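Local coordinates for protein predicted component of a thermophile-specific DNA repair system, contains a RAMP domain (Methanopyrus kandleri, PDB 4N0L) that probably binds CRISPR RNA as the Csm3 component of a type III-A CRISPR system in antiviral defence, with RNA cleavage inferred from its family, at residues A[288-300]-A[311-323]. Sequence-based numbering, arbitrary orientation.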
loop_
_atom_site.group_PDB
_atom_site.type_symbol
_atom_site.label_atom_id
_atom_site.label_comp_id
_atom_site.label_asym_id
_atom_site.label_seq_id
_atom_site.Cartn_x
_atom_site.Cartn_y
_atom_site.Cartn_z
ATOM N N ALA A 288 24.049 -5.668 16.774
ATOM C CA ALA A 288 23.375 -6.957 16.650
ATOM C C ALA A 288 22.636 -7.001 15.316
ATOM O O ALA A 288 21.413 -7.123 15.267
ATOM C CB ALA A 288 22.413 -7.174 17.803
ATOM N N GLY A 289 23.403 -6.914 14.235
ATOM C CA GLY A 289 22.853 -6.654 12.923
ATOM C C GLY A 289 22.798 -7.800 11.941
ATOM O O GLY A 289 23.751 -8.563 11.798
ATOM N N GLU A 290 21.663 -7.921 11.266
ATOM C CA GLU A 290 21.545 -8.806 10.121
ATOM C C GLU A 290 21.528 -7.914 8.889
ATOM O O GLU A 290 20.718 -6.992 8.805
ATOM C CB GLU A 290 20.291 -9.681 10.198
ATOM C CG GLU A 290 20.055 -10.327 11.552
ATOM C CD GLU A 290 19.111 -11.514 11.475
ATOM O OE1 GLU A 290 18.983 -12.238 12.483
ATOM O OE2 GLU A 290 18.500 -11.723 10.406
ATOM N N GLY A 291 22.425 -8.167 7.944
ATOM C CA GLY A 291 22.491 -7.341 6.755
ATOM C C GLY A 291 21.681 -7.887 5.595
ATOM O O GLY A 291 21.492 -9.098 5.465
ATOM N N PHE A 292 21.198 -6.977 4.753
ATOM C CA PHE A 292 20.467 -7.345 3.549
ATOM C C PHE A 292 20.435 -6.182 2.563
ATOM O O PHE A 292 20.193 -5.040 2.956
ATOM C CB PHE A 292 19.037 -7.781 3.887
ATOM C CG PHE A 292 18.283 -8.342 2.714
ATOM C CD1 PHE A 292 18.421 -9.676 2.361
ATOM C CD2 PHE A 292 17.443 -7.539 1.960
ATOM C CE1 PHE A 292 17.735 -10.200 1.277
ATOM C CE2 PHE A 292 16.754 -8.056 0.876
ATOM C CZ PHE A 292 16.902 -9.389 0.534
ATOM N N PRO A 293 20.678 -6.472 1.275
ATOM C CA PRO A 293 21.071 -7.803 0.805
ATOM C C PRO A 293 22.580 -8.024 0.880
ATOM O O PRO A 293 23.355 -7.148 0.493
ATOM C CB PRO A 293 20.594 -7.806 -0.646
ATOM C CG PRO A 293 20.741 -6.384 -1.067
ATOM C CD PRO A 293 20.423 -5.549 0.154
ATOM N N GLU A 294 22.990 -9.178 1.394
ATOM C CA GLU A 294 24.399 -9.550 1.389
ATOM C C GLU A 294 24.749 -10.236 0.071
ATOM O O GLU A 294 23.864 -10.498 -0.746
ATOM C CB GLU A 294 24.721 -10.445 2.584
ATOM C CG GLU A 294 24.749 -9.684 3.904
ATOM C CD GLU A 294 24.720 -10.594 5.115
ATOM O OE1 GLU A 294 24.518 -11.814 4.941
ATOM O OE2 GLU A 294 24.896 -10.086 6.243
ATOM N N GLU A 295 26.035 -10.500 -0.142
ATOM C CA GLU A 295 26.497 -11.135 -1.373
ATOM C C GLU A 295 25.774 -12.454 -1.621
ATOM O O GLU A 295 25.410 -12.771 -2.753
ATOM C CB GLU A 295 28.009 -11.364 -1.337
ATOM C CG GLU A 295 28.592 -11.761 -2.688
ATOM C CD GLU A 295 30.090 -11.997 -2.645
ATOM O OE1 GLU A 295 30.631 -12.200 -1.537
ATOM O OE2 GLU A 295 30.726 -11.978 -3.720
ATOM N N GLU A 296 25.581 -13.221 -0.553
ATOM C CA GLU A 296 24.864 -14.487 -0.634
ATOM C C GLU A 296 23.447 -14.292 -1.181
ATOM O O GLU A 296 22.988 -15.075 -2.010
ATOM C CB GLU A 296 24.813 -15.163 0.737
ATOM C CG GLU A 296 24.075 -16.490 0.739
ATOM C CD GLU A 296 24.188 -17.223 2.061
ATOM O OE1 GLU A 296 23.419 -18.184 2.271
ATOM O OE2 GLU A 296 25.054 -16.851 2.883
ATOM N N ASP A 297 22.765 -13.246 -0.714
ATOM C CA ASP A 297 21.409 -12.937 -1.167
ATOM C C ASP A 297 21.371 -12.639 -2.663
ATOM O O ASP A 297 20.416 -12.998 -3.353
ATOM C CB ASP A 297 20.825 -11.743 -0.402
ATOM C CG ASP A 297 20.704 -11.998 1.088
ATOM O OD1 ASP A 297 19.957 -12.919 1.481
ATOM O OD2 ASP A 297 21.338 -11.258 1.868
ATOM N N LYS A 298 22.407 -11.965 -3.152
ATOM C CA LYS A 298 22.491 -11.582 -4.559
ATOM C C LYS A 298 22.696 -12.798 -5.460
ATOM O O LYS A 298 22.070 -12.910 -6.514
ATOM C CB LYS A 298 23.617 -10.569 -4.765
ATOM C CG LYS A 298 23.429 -9.288 -3.967
ATOM C CD LYS A 298 24.592 -8.329 -4.147
ATOM C CE LYS A 298 24.480 -7.162 -3.178
ATOM N NZ LYS A 298 25.555 -6.153 -3.381
ATOM N N ASP A 299 23.583 -13.699 -5.046
ATOM C CA ASP A 299 23.813 -14.944 -5.775
ATOM C C ASP A 299 22.554 -15.807 -5.788
ATOM O O ASP A 299 22.219 -16.421 -6.800
ATOM C CB ASP A 299 24.980 -15.728 -5.170
ATOM C CG ASP A 299 26.316 -15.030 -5.356
ATOM O OD1 ASP A 299 26.398 -14.097 -6.182
ATOM O OD2 ASP A 299 27.290 -15.426 -4.682
ATOM N N GLU A 300 21.871 -15.859 -4.648
ATOM C CA GLU A 300 20.630 -16.619 -4.515
ATOM C C GLU A 300 19.480 -16.054 -5.351
ATOM O O GLU A 300 18.618 -16.805 -5.803
ATOM C CB GLU A 300 20.199 -16.688 -3.045
ATOM C CG GLU A 300 21.094 -17.543 -2.155
ATOM C CD GLU A 300 20.977 -19.028 -2.444
ATOM O OE1 GLU A 300 20.022 -19.434 -3.139
ATOM O OE2 GLU A 300 21.847 -19.791 -1.977
ATOM N N LEU A 311 21.954 -2.985 -4.822
ATOM C CA LEU A 311 21.921 -2.552 -3.441
ATOM C C LEU A 311 23.175 -2.901 -2.668
ATOM O O LEU A 311 23.727 -3.978 -2.798
ATOM C CB LEU A 311 20.726 -3.179 -2.729
ATOM C CG LEU A 311 19.432 -2.382 -2.662
ATOM C CD1 LEU A 311 19.318 -1.451 -3.846
ATOM C CD2 LEU A 311 18.237 -3.305 -2.579
ATOM N N GLU A 312 23.599 -1.962 -1.844
ATOM C CA GLU A 312 24.574 -2.218 -0.811
ATOM C C GLU A 312 23.781 -2.728 0.384
ATOM O O GLU A 312 22.608 -2.424 0.527
ATOM C CB GLU A 312 25.319 -0.932 -0.476
ATOM C CG GLU A 312 26.822 -1.084 -0.334
ATOM C CD GLU A 312 27.490 -1.711 -1.542
ATOM O OE1 GLU A 312 27.960 -0.962 -2.417
ATOM O OE2 GLU A 312 27.569 -2.952 -1.609
ATOM N N ALA A 313 24.402 -3.530 1.227
ATOM C CA ALA A 313 23.681 -4.118 2.342
ATOM C C ALA A 313 23.326 -3.095 3.414
ATOM O O ALA A 313 24.076 -2.172 3.680
ATOM C CB ALA A 313 24.469 -5.265 2.937
ATOM N N GLU A 314 22.165 -3.270 4.023
ATOM C CA GLU A 314 21.761 -2.424 5.136
ATOM C C GLU A 314 21.588 -3.230 6.397
ATOM O O GLU A 314 21.279 -4.426 6.369
ATOM C CB GLU A 314 20.459 -1.672 4.862
ATOM C CG GLU A 314 20.591 -0.159 4.670
ATOM C CD GLU A 314 20.667 0.265 3.229
ATOM O OE1 GLU A 314 19.702 0.017 2.483
ATOM O OE2 GLU A 314 21.662 0.916 2.857
ATOM N N ARG A 315 21.791 -2.542 7.511
ATOM C CA ARG A 315 21.730 -3.163 8.814
ATOM C C ARG A 315 20.319 -3.174 9.379
ATOM O O ARG A 315 19.647 -2.144 9.451
ATOM C CB ARG A 315 22.677 -2.449 9.779
ATOM C CG ARG A 315 24.144 -2.816 9.629
ATOM C CD ARG A 315 25.050 -1.789 10.294
ATOM N NE ARG A 315 26.373 -2.351 10.553
ATOM C CZ ARG A 315 27.522 -1.682 10.530
ATOM N NH1 ARG A 315 27.558 -0.393 10.214
ATOM N NH2 ARG A 315 28.648 -2.326 10.808
ATOM N N TYR A 316 19.877 -4.362 9.776
ATOM C CA TYR A 316 18.583 -4.525 10.417
ATOM C C TYR A 316 18.734 -5.334 11.696
ATOM O O TYR A 316 19.803 -5.881 11.970
ATOM C CB TYR A 316 17.593 -5.205 9.470
ATOM C CG TYR A 316 17.389 -4.468 8.167
ATOM C CD1 TYR A 316 16.487 -3.416 8.075
ATOM C CD2 TYR A 316 18.092 -4.831 7.025
ATOM C CE1 TYR A 316 16.296 -2.740 6.885
ATOM C CE2 TYR A 316 17.907 -4.163 5.830
ATOM C CZ TYR A 316 17.006 -3.119 5.765
ATOM O OH TYR A 316 16.820 -2.452 4.577
ATOM N N GLU A 317 17.663 -5.413 12.476
ATOM C CA GLU A 317 17.671 -6.238 13.673
ATOM C C GLU A 317 17.437 -7.690 13.292
ATOM O O GLU A 317 18.181 -8.581 13.700
ATOM C CB GLU A 317 16.608 -5.768 14.665
ATOM C CG GLU A 317 16.554 -6.579 15.945
ATOM C CD GLU A 317 15.539 -6.038 16.930
ATOM O OE1 GLU A 317 15.295 -6.703 17.958
ATOM O OE2 GLU A 317 14.987 -4.946 16.676
ATOM N N ILE A 318 16.399 -7.918 12.496
ATOM C CA ILE A 318 16.053 -9.253 12.034
ATOM C C ILE A 318 15.631 -9.203 10.571
ATOM O O ILE A 318 14.814 -8.370 10.181
ATOM C CB ILE A 318 14.927 -9.873 12.883
ATOM C CG1 ILE A 318 15.451 -10.234 14.275
ATOM C CG2 ILE A 318 14.353 -11.105 12.205
ATOM C CD1 ILE A 318 14.405 -10.815 15.198
ATOM N N VAL A 319 16.200 -10.093 9.765
ATOM C CA VAL A 319 15.850 -10.189 8.354
ATOM C C VAL A 319 15.140 -11.506 8.069
ATOM O O VAL A 319 15.708 -12.580 8.274
ATOM C CB VAL A 319 17.096 -10.077 7.450
ATOM C CG1 VAL A 319 16.743 -10.401 6.003
ATOM C CG2 VAL A 319 17.714 -8.688 7.560
ATOM N N ILE A 320 13.895 -11.423 7.613
ATOM C CA ILE A 320 13.147 -12.614 7.228
ATOM C C ILE A 320 13.202 -12.791 5.716
ATOM O O ILE A 320 12.585 -12.028 4.973
ATOM C CB ILE A 320 11.672 -12.541 7.665
ATOM C CG1 ILE A 320 11.559 -12.168 9.145
ATOM C CG2 ILE A 320 10.967 -13.861 7.370
ATOM C CD1 ILE A 320 12.217 -13.160 10.073
ATOM N N ARG A 321 13.932 -13.805 5.266
ATOM C CA ARG A 321 14.097 -14.057 3.841
ATOM C C ARG A 321 13.077 -15.069 3.351
ATOM O O ARG A 321 12.630 -15.927 4.113
ATOM C CB ARG A 321 15.509 -14.565 3.538
ATOM C CG ARG A 321 16.615 -13.573 3.837
ATOM C CD ARG A 321 17.976 -14.253 3.854
ATOM N NE ARG A 321 19.058 -13.275 3.843
ATOM C CZ ARG A 321 19.578 -12.729 4.937
ATOM N NH1 ARG A 321 20.560 -11.843 4.840
ATOM N NH2 ARG A 321 19.107 -13.064 6.129
ATOM N N ALA A 322 12.696 -14.953 2.085
ATOM C CA ALA A 322 11.867 -15.964 1.442
ATOM C C ALA A 322 12.590 -17.302 1.532
ATOM O O ALA A 322 11.975 -18.353 1.719
ATOM C CB ALA A 322 11.588 -15.596 -0.002
ATOM N N ARG A 323 13.910 -17.231 1.386
ATOM C CA ARG A 323 14.800 -18.381 1.461
ATOM C C ARG A 323 14.733 -19.085 2.822
ATOM O O ARG A 323 14.966 -20.290 2.918
ATOM C CB ARG A 323 16.228 -17.910 1.148
ATOM C CG ARG A 323 17.369 -18.766 1.669
ATOM C CD ARG A 323 18.705 -18.136 1.285
ATOM N NE ARG A 323 19.464 -17.666 2.441
ATOM C CZ ARG A 323 20.310 -16.640 2.412
ATOM N NH1 ARG A 323 20.494 -15.963 1.287
ATOM N NH2 ARG A 323 20.963 -16.283 3.511
HETATM O O HOH W 1 17.876 -3.235 2.184
#
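Backbone bonds pair E290 with Y316 and F292 with E314. Strands 290-292 and 314-316 run antiparallel, and each of these two pairs is bonded in both directions. E290 N reaches Y316 O at 2.8 Å. G291 and R315 form the non-hydrogen-bonded pair between them.

One salt-bridge network joins helix 295-300 to R321 and R323, at the C-terminal end of segment 311-323. R321 grips D297 side-on. Its NE meets D297 OD1 at 2.6 Å and its NH1 meets D297 OD2 at 3.1 Å, both through syn lone pairs. The two flat groups are nearly coplanar, 10° apart. D297 OD2 also takes E294 N on its anti lone pair, so the acid is held from both segments. R323 NH1 makes a second salt bridge to D297 OD1 (3.1 Å). One face of the R323 guanidinium carries E296 OE1, a contact of charges alone, and the opposite face lies against R321 CD.

E290 OE2 accepts V319 N at 2.9 Å, from above the carboxylate plane. K298, fully extended beyond CG, brings NZ to L311 O (2.9 Å). A water links F292 O to Y316 OH.

V319 CG2 packs on F292 CB (4.0 Å), and P293 CG meets L311 CB. The F292 ring has R321 NH1 at its edge, near its plane.

A classic beta bulge at E317 and I318, both facing A277, leads into strand 318-321, an outer strand of the main sheet of the RRM-like fold. The arrangement is a two-stranded antiparallel ribbon whose F292 packs over strands 268-278 and 7-16, away from the zinc site.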